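Local coordinates for putative cell filamentation protein (PDB 4N67) that is a putative Bep effector with a Fic domain that binds ADP and may transfer AMP onto target proteins, at residues M9-Y13 with S91-M95. The protein carries 2 engineered substitutions. Coordinates in Å, arbitrary orientation, origin at the centre of the assembly. Residue numbers count along the deposited sequence, not the author numbering.
Engineered in segment 9-13: Met9 (natural residue Leu).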
loop_
_atom_site.group_PDB
_atom_site.type_symbol
_atom_site.label_atom_id
_atom_site.label_comp_id
_atom_site.label_asym_id
_atom_site.label_seq_id
_atom_site.Cartn_x
_atom_site.Cartn_y
_atom_site.Cartn_z
ATOM N N MET A 9 1.262 -0.857 23.445
ATOM C CA MET A 9 1.780 0.273 22.687
ATOM C C MET A 9 0.847 0.707 21.565
ATOM O O MET A 9 0.960 1.821 21.091
ATOM C CB MET A 9 3.189 -0.024 22.176
ATOM C CG MET A 9 4.206 -0.040 23.311
ATOM S SD MET A 9 5.819 -0.709 22.883
ATOM C CE MET A 9 6.352 0.516 21.713
ATOM N N GLU A 10 -0.100 -0.140 21.173
ATOM C CA GLU A 10 -0.998 0.241 20.085
ATOM C C GLU A 10 -1.966 1.357 20.507
ATOM O O GLU A 10 -2.395 2.159 19.674
ATOM C CB GLU A 10 -1.693 -1.003 19.482
ATOM C CG GLU A 10 -2.971 -1.448 20.150
ATOM C CD GLU A 10 -3.420 -2.832 19.689
ATOM O OE1 GLU A 10 -2.595 -3.768 19.734
ATOM O OE2 GLU A 10 -4.599 -2.979 19.287
ATOM N N HIS A 11 -2.260 1.484 21.800
ATOM C CA HIS A 11 -3.160 2.537 22.249
ATOM C C HIS A 11 -2.550 3.940 22.044
ATOM O O HIS A 11 -3.285 4.936 21.951
ATOM C CB HIS A 11 -3.518 2.355 23.724
ATOM N N ASN A 12 -1.215 4.002 21.981
ATOM C CA ASN A 12 -0.494 5.257 21.865
ATOM C C ASN A 12 -0.626 5.865 20.463
ATOM O O ASN A 12 -0.194 6.993 20.231
ATOM C CB ASN A 12 0.966 5.109 22.266
ATOM C CG ASN A 12 1.140 5.009 23.766
ATOM O OD1 ASN A 12 0.344 5.557 24.514
ATOM N ND2 ASN A 12 2.179 4.301 24.200
ATOM N N TYR A 13 -1.269 5.138 19.545
ATOM C CA TYR A 13 -1.618 5.743 18.243
ATOM C C TYR A 13 -2.780 6.722 18.336
ATOM O O TYR A 13 -2.977 7.494 17.421
ATOM C CB TYR A 13 -1.986 4.658 17.223
ATOM C CG TYR A 13 -0.820 3.958 16.566
ATOM C CD1 TYR A 13 0.031 4.614 15.698
ATOM C CD2 TYR A 13 -0.569 2.602 16.809
ATOM C CE1 TYR A 13 1.072 3.966 15.059
ATOM C CE2 TYR A 13 0.460 1.951 16.174
ATOM C CZ TYR A 13 1.307 2.615 15.333
ATOM O OH TYR A 13 2.342 1.927 14.706
ATOM N N SER A 91 5.390 9.510 23.821
ATOM C CA SER A 91 4.885 8.141 23.884
ATOM C C SER A 91 5.341 7.375 22.658
ATOM O O SER A 91 5.668 7.976 21.626
ATOM C CB SER A 91 3.356 8.118 23.986
ATOM O OG SER A 91 2.733 8.508 22.771
ATOM N N THR A 92 5.356 6.048 22.794
ATOM C CA THR A 92 5.852 5.169 21.740
ATOM C C THR A 92 4.766 4.195 21.327
ATOM O O THR A 92 4.068 3.636 22.192
ATOM C CB THR A 92 7.128 4.440 22.195
ATOM O OG1 THR A 92 8.134 5.412 22.532
ATOM C CG2 THR A 92 7.680 3.530 21.115
ATOM N N ALA A 93 4.591 4.045 20.018
ATOM C CA ALA A 93 3.536 3.188 19.453
ATOM C C ALA A 93 4.106 2.206 18.446
ATOM O O ALA A 93 5.107 2.480 17.790
ATOM C CB ALA A 93 2.473 4.040 18.778
ATOM N N CYS A 94 3.445 1.063 18.345
ATOM C CA CYS A 94 3.631 0.127 17.259
ATOM C C CYS A 94 2.473 -0.855 17.299
ATOM O O CYS A 94 1.692 -0.864 18.239
ATOM C CB CYS A 94 4.963 -0.590 17.353
ATOM S SG CYS A 94 5.198 -1.526 18.877
ATOM N N MET A 95 2.378 -1.675 16.263
ATOM C CA MET A 95 1.311 -2.663 16.184
ATOM C C MET A 95 1.763 -3.829 15.328
ATOM O O MET A 95 1.411 -3.954 14.175
ATOM C CB MET A 95 0.030 -2.040 15.664
ATOM C CG MET A 95 -1.163 -2.967 15.846
ATOM S SD MET A 95 -2.679 -2.069 15.579
ATOM C CE MET A 95 -3.899 -3.321 15.982
HETATM O O HOH W 1 -0.367 8.368 24.216
#
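Residues 9-13 form a short 3-10 turn, closed by Asn12 N to Met9 O and Tyr13 N to Glu10 O bonds, that packs along the extended segment 91-95. Met9, an engineered residue that is Leu in the natural sequence, buries the largest area. Its side chain reaches across the strand so that Met9 CE lies 3.3 Å from Thr92 CG2 and 3.7 Å from Cys94 SG. Ala93 and Cys94 receive much of the turn. Met9 O lies 3.3 Å from Ala93 CA in a CA-H...O contact, and a more bent one joins Glu10 CA to Cys94 O at 3.4 Å. The methyl group of Ala93 sits almost exactly over the Tyr13 ring, with Ala93 CB 3.7 Å from the ring centroid in a CH-pi contact, while Tyr13 OH comes within 3.4 Å of Cys94 CA. At the other end, Asn12 ND2 donates a 2.8 Å hydrogen bond to Thr92 O, and a water bound to Asn12 OD1 at 2.9 Å makes a weak link to Ser91 OG, whose stronger partner is Asp89.

Tyr13 also meets Trp76 edge-to-face and forms a cation-pi pair with Arg156 of HPFRKGNGR, a variant of the Fic motif with Lys at the usual acidic position, in the loop between helices 135-152 and 164-174. Strand 92-93 pairs antiparallel with strand 85-86, a hairpin consistent with the target-positioning flap of Fic enzymes; the side chain of Met95 is about 9 Å from the bound ADP. The N-terminal turn, well before helix 30-48, thus packs against this hairpin beside the Fic-motif loop.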